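Local coordinates for macrophage receptor MARCO (Mus musculus, PDB 2OYA), which probably recognises ligands as a macrophage scavenger receptor, through basic and acidic clusters on its C-terminal cysteine-rich domain, at residues A18-N23 and I64-V69; I29-W34 and A53-G58; T40-M45 and N76-C81. All coordinates share one frame; numbering follows the deposited sequence. Where two conformers were deposited one is given.

Interaction 1: residues A18-N23 and I64-V69; sequences AEVYYN and IWLDNV
Apolar and aromatic packing joins the two outer strands of a three-stranded mixed sheet in the scavenger receptor cysteine-rich fold, with strand 25-29 lying between them. Strands 19-22 and 64-66 are therefore not sheet neighbours: their axes stand 7.8 Å apart at 90°, and the gap is bridged by side chains, chiefly the indole of Trp65. With CG set beside its backbone N and anti to the carbonyl carbon, Trp65 reaches across to residues 20-23. Tyr22, whose CG is anti to the backbone N, covers one face of this indole with two different parts. Tyr22 CB sits over the five-membered ring of Trp65, 3.7 Å from its centroid and 7° off the normal, a clear CH-pi contact. Farther along, the phenol turns its edge toward the six-membered ring in an edge-to-face pair, the planes inclined at 63°. Tyr22 CD2 comes down to 3.6 Å from Trp65 CE3, offset toward the rim. At the indole edge the backbone takes over: Val20 O lies near the ring plane, 3.4 Å from Trp65 CD1. Val20 CG1, held in the crowded position between N and the carbonyl carbon, packs 3.7 Å from Trp65 CB, and its contact with Leu66 CD1 is looser. Tyr22 O approaches Trp65 NE1 to 3.3 Å at too poor an angle to bond; the indole N-H is instead given to Glu25 O. On its own account Tyr22 also stacks with Trp86. The pyrrole nitrogen is satisfied by Glu25 O, at the start of the central strand 25-29, and that bond, together with the packing of Tyr22 and Val20, probably limits the indole's rotation, while its cohesion with strand 19-22 rests on dispersion, ring C-H electrostatics and close shape fit.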
loop_
_atom_site.group_PDB
_atom_site.type_symbol
_atom_site.label_atom_id
_atom_site.label_comp_id
_atom_site.label_asym_id
_atom_site.label_seq_id
_atom_site.Cartn_x
_atom_site.Cartn_y
_atom_site.Cartn_z
ATOM N N ALA A 18 -3.552 3.158 0.725
ATOM C CA ALA A 18 -2.661 2.083 1.180
ATOM C C ALA A 18 -2.047 2.446 2.538
ATOM O O ALA A 18 -1.363 3.478 2.666
ATOM C CB ALA A 18 -1.552 1.821 0.142
ATOM N N GLU A 19 -2.285 1.601 3.538
ATOM C CA GLU A 19 -1.676 1.818 4.864
ATOM C C GLU A 19 -0.827 0.646 5.305
ATOM O O GLU A 19 -1.039 -0.471 4.863
ATOM C CB GLU A 19 -2.737 2.179 5.915
ATOM C CG GLU A 19 -3.423 3.511 5.580
ATOM C CD GLU A 19 -4.331 4.038 6.673
ATOM O OE1 GLU A 19 -4.878 5.146 6.468
ATOM O OE2 GLU A 19 -4.483 3.374 7.733
ATOM N N VAL A 20 0.154 0.925 6.163
ATOM C CA VAL A 20 1.146 -0.057 6.567
ATOM C C VAL A 20 1.332 0.055 8.080
ATOM O O VAL A 20 1.252 1.150 8.633
ATOM C CB VAL A 20 2.494 0.137 5.785
ATOM C CG1 VAL A 20 3.137 1.505 6.081
ATOM C CG2 VAL A 20 3.467 -0.970 6.065
ATOM N N TYR A 21 1.524 -1.092 8.733
ATOM C CA TYR A 21 1.652 -1.158 10.185
ATOM C C TYR A 21 3.132 -1.306 10.559
ATOM O O TYR A 21 3.774 -2.328 10.249
ATOM C CB TYR A 21 0.822 -2.335 10.721
ATOM C CG TYR A 21 0.623 -2.309 12.215
ATOM C CD1 TYR A 21 -0.329 -1.458 12.806
ATOM C CD2 TYR A 21 1.377 -3.133 13.047
ATOM C CE1 TYR A 21 -0.509 -1.437 14.195
ATOM C CE2 TYR A 21 1.195 -3.121 14.434
ATOM C CZ TYR A 21 0.253 -2.283 14.996
ATOM O OH TYR A 21 0.076 -2.265 16.376
ATOM N N TYR A 22 3.678 -0.279 11.202
ATOM C CA TYR A 22 5.102 -0.242 11.534
ATOM C C TYR A 22 5.236 0.462 12.884
ATOM O O TYR A 22 4.484 1.393 13.190
ATOM C CB TYR A 22 5.861 0.500 10.431
ATOM C CG TYR A 22 7.316 0.780 10.706
ATOM C CD1 TYR A 22 8.303 -0.121 10.303
ATOM C CD2 TYR A 22 7.709 1.967 11.334
ATOM C CE1 TYR A 22 9.669 0.147 10.540
ATOM C CE2 TYR A 22 9.046 2.242 11.590
ATOM C CZ TYR A 22 10.020 1.330 11.183
ATOM O OH TYR A 22 11.344 1.631 11.420
ATOM N N ASN A 23 6.190 0.008 13.693
ATOM C CA ASN A 23 6.352 0.520 15.056
ATOM C C ASN A 23 5.035 0.640 15.814
ATOM O O ASN A 23 4.779 1.638 16.498
ATOM C CB ASN A 23 7.130 1.849 15.079
ATOM C CG ASN A 23 7.799 2.093 16.429
ATOM O OD1 ASN A 23 8.200 1.144 17.118
ATOM N ND2 ASN A 23 7.913 3.356 16.816
ATOM N N ILE A 64 3.532 9.049 8.300
ATOM C CA ILE A 64 3.739 8.610 6.923
ATOM C C ILE A 64 4.944 7.673 7.010
ATOM O O ILE A 64 6.066 8.110 7.241
ATOM C CB ILE A 64 3.963 9.799 5.955
ATOM C CG1 ILE A 64 2.728 10.730 5.965
ATOM C CG2 ILE A 64 4.248 9.293 4.519
ATOM C CD1 ILE A 64 2.970 12.103 5.331
ATOM N N TRP A 65 4.711 6.373 6.891
ATOM C CA TRP A 65 5.814 5.427 7.112
ATOM C C TRP A 65 6.759 5.204 5.935
ATOM O O TRP A 65 7.937 4.908 6.144
ATOM C CB TRP A 65 5.294 4.068 7.558
ATOM C CG TRP A 65 4.791 3.986 8.982
ATOM C CD1 TRP A 65 3.661 3.377 9.401
ATOM C CD2 TRP A 65 5.435 4.506 10.165
ATOM N NE1 TRP A 65 3.541 3.477 10.772
ATOM C CE2 TRP A 65 4.621 4.157 11.265
ATOM C CE3 TRP A 65 6.621 5.219 10.393
ATOM C CZ2 TRP A 65 4.934 4.523 12.578
ATOM C CZ3 TRP A 65 6.943 5.573 11.714
ATOM C CH2 TRP A 65 6.099 5.219 12.783
ATOM N N LEU A 66 6.230 5.264 4.719
ATOM C CA LEU A 66 7.008 4.940 3.510
ATOM C C LEU A 66 7.007 6.065 2.480
ATOM O O LEU A 66 6.030 6.805 2.353
ATOM C CB LEU A 66 6.480 3.660 2.861
ATOM C CG LEU A 66 6.636 2.357 3.650
ATOM C CD1 LEU A 66 5.948 1.221 2.894
ATOM C CD2 LEU A 66 8.121 2.052 3.917
ATOM N N ASP A 67 8.122 6.189 1.765
ATOM C CA ASP A 67 8.284 7.181 0.704
ATOM C C ASP A 67 9.297 6.604 -0.290
ATOM O O ASP A 67 10.141 5.764 0.077
ATOM C CB ASP A 67 8.788 8.511 1.296
ATOM C CG ASP A 67 8.756 9.663 0.306
ATOM O OD1 ASP A 67 8.110 9.538 -0.743
ATOM O OD2 ASP A 67 9.346 10.733 0.616
ATOM N N ASN A 68 9.181 7.023 -1.547
ATOM C CA ASN A 68 10.049 6.549 -2.630
ATOM C C ASN A 68 10.141 5.033 -2.696
ATOM O O ASN A 68 11.228 4.470 -2.852
ATOM C CB ASN A 68 11.439 7.199 -2.529
ATOM C CG ASN A 68 11.354 8.703 -2.469
ATOM O OD1 ASN A 68 11.674 9.315 -1.448
ATOM N ND2 ASN A 68 10.848 9.307 -3.537
ATOM N N VAL A 69 8.979 4.374 -2.580
ATOM C CA VAL A 69 8.931 2.925 -2.742
ATOM C C VAL A 69 9.261 2.572 -4.198
ATOM O O VAL A 69 8.663 3.125 -5.130
ATOM C CB VAL A 69 7.559 2.352 -2.337
ATOM C CG1 VAL A 69 7.552 0.819 -2.439
ATOM C CG2 VAL A 69 7.191 2.801 -0.905
#

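Interaction 2: residues I29-W34 and A53-G58; sequences ICDDDW and ALSSYG
Asp31 OD2 receives three donors from residues 55-56, two of them hydroxyls. Ser56 OG donates to Asp31 OD2 at 2.7 Å, and Ser55 OG gives a second bond to the same Asp31 OD2 at 2.9 Å. Both hydroxyls approach from outside the carboxylate plane and from opposite sides of it, Ser56 OG 25° and Ser55 OG 48° out of plane. The third donor, the amide Ser56 N, is 2.7 Å from Asp31 OD2, but its N-H angle of only 124° makes that bond weak. The side-chain settings explain the convergence. Asp31 CG occupies the crowded position between backbone N and carbonyl carbon, Ser55 OG is anti to its own N, and Ser56 OG swings beside its N, so that consecutive serines meet one acceptor. Asp31 also opens a type II beta turn, closed by Trp34 N bonding to Asp31 O at 3.0 Å, and the turn brings Trp34 back toward strand 51-54. There the contact becomes apolar: Trp34 CD1 on the pyrrole side of the indole touches Ala53 CB at 3.5 Å, while Leu54 N lies farther off near the ring plane. Trp34 NE1 is occupied by Gly98 O, and Leu54 is tied to the same Gly98 by its backbone, so strand 98-101 serves as common partner to both segments. The contact thus joins the loop before helix 36-45 to the end of strand 51-54 and the irregular chain that follows it, near the surface of the domain. Three donors focused on one oxygen would favour the ionised carboxylate, probably offsetting some of the negative charge that Asp31 contributes to an aspartate-rich turn, where Asp32 and Asp33 follow directly.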
loop_
_atom_site.group_PDB
_atom_site.type_symbol
_atom_site.label_atom_id
_atom_site.label_comp_id
_atom_site.label_asym_id
_atom_site.label_seq_id
_atom_site.Cartn_x
_atom_site.Cartn_y
_atom_site.Cartn_z
ATOM N N ILE A 29 1.580 5.885 3.079
ATOM C CA ILE A 29 2.667 5.747 2.114
ATOM C C ILE A 29 2.627 6.979 1.207
ATOM O O ILE A 29 1.620 7.223 0.531
ATOM C CB ILE A 29 2.459 4.485 1.257
ATOM C CG1 ILE A 29 2.440 3.227 2.158
ATOM C CG2 ILE A 29 3.553 4.380 0.169
ATOM C CD1 ILE A 29 2.094 1.916 1.413
ATOM N N CYS A 30 3.695 7.767 1.199
ATOM C CA CYS A 30 3.752 8.891 0.269
ATOM C C CYS A 30 3.755 8.408 -1.188
ATOM O O CYS A 30 4.355 7.369 -1.503
ATOM C CB CYS A 30 4.972 9.769 0.563
ATOM S SG CYS A 30 4.965 11.270 -0.445
ATOM N N ASP A 31 3.091 9.146 -2.077
ATOM C CA ASP A 31 2.960 8.676 -3.461
ATOM C C ASP A 31 4.201 8.940 -4.357
ATOM O O ASP A 31 4.174 8.637 -5.562
ATOM C CB ASP A 31 1.683 9.181 -4.106
ATOM C CG ASP A 31 1.736 10.676 -4.444
ATOM O OD1 ASP A 31 2.775 11.322 -4.175
ATOM O OD2 ASP A 31 0.729 11.188 -4.997
ATOM N N ASP A 32 5.269 9.489 -3.766
ATOM C CA ASP A 32 6.516 9.724 -4.510
ATOM C C ASP A 32 7.011 8.395 -5.076
ATOM O O ASP A 32 7.319 7.484 -4.307
ATOM C CB ASP A 32 7.618 10.291 -3.603
ATOM C CG ASP A 32 7.319 11.685 -3.064
ATOM O OD1 ASP A 32 6.486 12.424 -3.641
ATOM O OD2 ASP A 32 7.961 12.046 -2.047
ATOM N N ASP A 33 7.094 8.293 -6.407
ATOM C CA ASP A 33 7.575 7.047 -7.099
ATOM C C ASP A 33 6.644 5.843 -6.934
ATOM O O ASP A 33 7.012 4.727 -7.279
ATOM C CB ASP A 33 8.988 6.609 -6.640
ATOM C CG ASP A 33 10.065 7.633 -6.934
ATOM O OD1 ASP A 33 9.949 8.386 -7.931
ATOM O OD2 ASP A 33 11.055 7.641 -6.158
ATOM N N TRP A 34 5.442 6.065 -6.403
ATOM C CA TRP A 34 4.488 4.982 -6.170
ATOM C C TRP A 34 3.900 4.593 -7.515
ATOM O O TRP A 34 3.266 5.409 -8.181
ATOM C CB TRP A 34 3.402 5.434 -5.203
ATOM C CG TRP A 34 2.370 4.395 -4.854
ATOM C CD1 TRP A 34 1.070 4.336 -5.289
ATOM C CD2 TRP A 34 2.548 3.290 -3.961
ATOM N NE1 TRP A 34 0.429 3.258 -4.720
ATOM C CE2 TRP A 34 1.315 2.599 -3.901
ATOM C CE3 TRP A 34 3.637 2.814 -3.206
ATOM C CZ2 TRP A 34 1.135 1.441 -3.118
ATOM C CZ3 TRP A 34 3.460 1.665 -2.419
ATOM C CH2 TRP A 34 2.211 0.991 -2.391
ATOM N N ALA A 53 -1.644 1.716 -9.046
ATOM C CA ALA A 53 -1.302 2.832 -8.184
ATOM C C ALA A 53 -2.258 3.999 -8.386
ATOM O O ALA A 53 -2.533 4.405 -9.516
ATOM C CB ALA A 53 0.131 3.292 -8.460
ATOM N N LEU A 54 -2.743 4.531 -7.273
ATOM C CA LEU A 54 -3.559 5.747 -7.288
ATOM C C LEU A 54 -2.759 6.858 -6.634
ATOM O O LEU A 54 -2.452 6.816 -5.432
ATOM C CB LEU A 54 -4.905 5.539 -6.577
ATOM C CG LEU A 54 -5.730 4.324 -7.005
ATOM C CD1 LEU A 54 -6.964 4.194 -6.096
ATOM C CD2 LEU A 54 -6.112 4.372 -8.476
ATOM N N SER A 55 -2.433 7.872 -7.431
ATOM C CA SER A 55 -1.609 8.976 -6.927
ATOM C C SER A 55 -2.472 9.923 -6.095
ATOM O O SER A 55 -3.638 10.152 -6.411
ATOM C CB SER A 55 -0.965 9.706 -8.108
ATOM O OG SER A 55 -0.217 10.838 -7.679
ATOM N N SER A 56 -1.905 10.441 -5.004
ATOM C CA SER A 56 -2.568 11.472 -4.187
ATOM C C SER A 56 -4.007 11.112 -3.815
ATOM O O SER A 56 -4.937 11.919 -3.931
ATOM C CB SER A 56 -2.437 12.844 -4.867
ATOM O OG SER A 56 -1.048 13.193 -4.978
ATOM N N TYR A 57 -4.176 9.869 -3.371
ATOM C CA TYR A 57 -5.474 9.434 -2.900
ATOM C C TYR A 57 -5.845 10.291 -1.692
ATOM O O TYR A 57 -7.004 10.721 -1.533
ATOM C CB TYR A 57 -5.425 7.954 -2.506
ATOM C CG TYR A 57 -6.788 7.409 -2.265
ATOM C CD1 TYR A 57 -7.481 6.762 -3.285
ATOM C CD2 TYR A 57 -7.411 7.551 -1.012
ATOM C CE1 TYR A 57 -8.756 6.270 -3.080
ATOM C CE2 TYR A 57 -8.700 7.065 -0.801
ATOM C CZ TYR A 57 -9.360 6.422 -1.831
ATOM O OH TYR A 57 -10.627 5.911 -1.635
ATOM N N GLY A 58 -4.839 10.531 -0.855
ATOM C CA GLY A 58 -4.954 11.388 0.320
ATOM C C GLY A 58 -5.756 10.807 1.474
ATOM O O GLY A 58 -6.177 9.613 1.471
#

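Interaction 3: residues T40-M45 and N76-C81; sequences TVFCRM and NSLWDC
Arg44 NH1 is gripped twice, by the carbonyls Glu75 O and Gly73 O, which fastens helix 36-45 of this scavenger receptor cysteine-rich domain to the chain just ahead of residues 76-81. Its aliphatic part then passes the Asn76 amide, Arg44 CD lying 4.1 Å from Asn76 ND2, with the guanidinium and amide planes 77° apart. Between the two segments themselves polar contact is slight: Leu78 N points at Met45 SD over 3.5 Å, and although the angle is a straight 169°, thioether sulfur is a poor acceptor and the bond is weak. Within 76-81 the chain is shaped by an ST turn, Trp79 N donating to Ser77 OG at 3.0 Å, which leads into the 3-10 segment 78-80. The remaining area is packing. Val41 CG1, anti to its backbone N, presses against the chain at Ser77 C at 3.5 Å and lies beside Cys81 SG, whose disulfide to Cys71 covers the same flank; the helix has its own disulfide, Cys43 to Cys101. Leu78 forks between two helix residues: CD2 meets Val41 CG1, and Leu78 CD1 sits in plane at the edge of the Phe42 ring, 3.8 Å from Phe42 CD1. Met45 supplies the last contact. Its chain runs extended to the sulfur and bends at chi3 (70°), sending the methyl toward the indole, where Met45 CE rests 3.8 Å from Trp79 CZ3.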
loop_
_atom_site.group_PDB
_atom_site.type_symbol
_atom_site.label_atom_id
_atom_site.label_comp_id
_atom_site.label_asym_id
_atom_site.label_seq_id
_atom_site.Cartn_x
_atom_site.Cartn_y
_atom_site.Cartn_z
ATOM N N THR A 40 1.044 -3.514 -7.010
ATOM C CA THR A 40 0.906 -4.966 -7.164
ATOM C C THR A 40 1.519 -5.687 -5.961
ATOM O O THR A 40 0.935 -6.641 -5.455
ATOM C CB THR A 40 1.502 -5.445 -8.508
ATOM O OG1 THR A 40 0.732 -4.869 -9.575
ATOM C CG2 THR A 40 1.467 -6.973 -8.654
ATOM N N VAL A 41 2.691 -5.242 -5.504
ATOM C CA VAL A 41 3.277 -5.867 -4.309
ATOM C C VAL A 41 2.376 -5.684 -3.090
ATOM O O VAL A 41 2.089 -6.652 -2.371
ATOM C CB VAL A 41 4.719 -5.394 -4.022
ATOM C CG1 VAL A 41 5.219 -5.996 -2.711
ATOM C CG2 VAL A 41 5.615 -5.795 -5.169
ATOM N N PHE A 42 1.900 -4.459 -2.887
ATOM C CA PHE A 42 1.013 -4.171 -1.761
ATOM C C PHE A 42 -0.231 -5.051 -1.840
ATOM O O PHE A 42 -0.599 -5.693 -0.856
ATOM C CB PHE A 42 0.627 -2.680 -1.765
ATOM C CG PHE A 42 -0.365 -2.299 -0.697
ATOM C CD1 PHE A 42 0.077 -1.766 0.513
ATOM C CD2 PHE A 42 -1.743 -2.462 -0.903
ATOM C CE1 PHE A 42 -0.846 -1.409 1.515
ATOM C CE2 PHE A 42 -2.666 -2.123 0.090
ATOM C CZ PHE A 42 -2.205 -1.591 1.308
ATOM N N CYS A 43 -0.875 -5.079 -3.011
ATOM C CA CYS A 43 -2.107 -5.853 -3.194
ATOM C C CYS A 43 -1.898 -7.375 -3.039
ATOM O O CYS A 43 -2.753 -8.061 -2.488
ATOM C CB CYS A 43 -2.745 -5.526 -4.545
ATOM S SG CYS A 43 -3.343 -3.814 -4.653
ATOM N N ARG A 44 -0.755 -7.873 -3.500
ATOM C CA ARG A 44 -0.357 -9.276 -3.336
ATOM C C ARG A 44 -0.333 -9.676 -1.865
ATOM O O ARG A 44 -0.753 -10.798 -1.500
ATOM C CB ARG A 44 1.010 -9.488 -3.983
ATOM C CG ARG A 44 1.666 -10.852 -3.783
ATOM C CD ARG A 44 2.982 -10.889 -4.566
ATOM N NE ARG A 44 2.785 -10.737 -6.011
ATOM C CZ ARG A 44 3.609 -10.060 -6.804
ATOM N NH1 ARG A 44 4.675 -9.446 -6.289
ATOM N NH2 ARG A 44 3.358 -9.981 -8.109
ATOM N N MET A 45 0.116 -8.758 -1.011
ATOM C CA MET A 45 0.137 -9.016 0.430
ATOM C C MET A 45 -1.255 -9.333 0.981
ATOM O O MET A 45 -1.395 -10.129 1.924
ATOM C CB MET A 45 0.753 -7.844 1.179
ATOM C CG MET A 45 2.223 -7.632 0.856
ATOM S SD MET A 45 2.867 -6.186 1.703
ATOM C CE MET A 45 2.871 -6.740 3.421
ATOM N N ASN A 76 7.169 -10.423 -2.502
ATOM C CA ASN A 76 6.007 -10.939 -1.771
ATOM C C ASN A 76 5.535 -9.963 -0.709
ATOM O O ASN A 76 4.434 -10.093 -0.190
ATOM C CB ASN A 76 6.303 -12.299 -1.137
ATOM C CG ASN A 76 6.648 -13.352 -2.172
ATOM O OD1 ASN A 76 7.696 -13.996 -2.083
ATOM N ND2 ASN A 76 5.780 -13.511 -3.179
ATOM N N SER A 77 6.382 -8.972 -0.429
ATOM C CA SER A 77 6.149 -8.017 0.627
ATOM C C SER A 77 6.792 -6.669 0.300
ATOM O O SER A 77 7.869 -6.615 -0.313
ATOM C CB SER A 77 6.769 -8.590 1.911
ATOM O OG SER A 77 6.839 -7.635 2.937
ATOM N N LEU A 78 6.148 -5.579 0.727
ATOM C CA LEU A 78 6.777 -4.240 0.638
ATOM C C LEU A 78 8.050 -4.156 1.462
ATOM O O LEU A 78 8.919 -3.308 1.209
ATOM C CB LEU A 78 5.830 -3.138 1.121
ATOM C CG LEU A 78 4.687 -2.700 0.207
ATOM C CD1 LEU A 78 3.904 -1.556 0.860
ATOM C CD2 LEU A 78 5.198 -2.271 -1.155
ATOM N N TRP A 79 8.146 -5.017 2.472
ATOM C CA TRP A 79 9.336 -5.050 3.312
ATOM C C TRP A 79 10.558 -5.453 2.462
ATOM O O TRP A 79 11.683 -5.062 2.768
ATOM C CB TRP A 79 9.128 -5.987 4.516
ATOM C CG TRP A 79 8.494 -5.326 5.754
ATOM C CD1 TRP A 79 9.102 -5.115 6.966
ATOM C CD2 TRP A 79 7.134 -4.853 5.904
ATOM N NE1 TRP A 79 8.209 -4.528 7.855
ATOM C CE2 TRP A 79 7.005 -4.349 7.224
ATOM C CE3 TRP A 79 6.024 -4.786 5.040
ATOM C CZ2 TRP A 79 5.806 -3.793 7.715
ATOM C CZ3 TRP A 79 4.828 -4.226 5.527
ATOM C CH2 TRP A 79 4.735 -3.744 6.863
ATOM N N ASP A 80 10.324 -6.205 1.382
ATOM C CA ASP A 80 11.405 -6.616 0.463
ATOM C C ASP A 80 11.738 -5.575 -0.605
ATOM O O ASP A 80 12.725 -5.724 -1.336
ATOM C CB ASP A 80 11.065 -7.937 -0.220
ATOM C CG ASP A 80 11.088 -9.100 0.730
ATOM O OD1 ASP A 80 12.078 -9.258 1.479
ATOM O OD2 ASP A 80 10.106 -9.851 0.739
ATOM N N CYS A 81 10.931 -4.517 -0.693
ATOM C CA CYS A 81 11.180 -3.474 -1.688
ATOM C C CYS A 81 12.177 -2.442 -1.249
ATOM O O CYS A 81 12.239 -2.078 -0.078
ATOM C CB CYS A 81 9.895 -2.750 -2.044
ATOM S SG CYS A 81 8.691 -3.829 -2.736
#

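The three contacts lie around the centre of one small domain, their centres 11 Å (1 and 2), 12 Å (1 and 3) and 15 Å (2 and 3) apart. Interactions 1 and 2 are joined by the probable bond from Cys30 N to Leu66 O, 2.8 Å. Interaction 3 meets interaction 1 tightly where Val20 CG2 lies 3.2 Å from Trp79 CH2, so Val20 packs on tryptophans of both contacts. Ile29 CD1 reaches Leu78 CD1 at 4.0 Å, linking interactions 2 and 3 from opposite sides of the domain centre. A sulfate, probably from the crystallisation liquor, lies about 5 Å from the Tyr22 side chain of interaction 1.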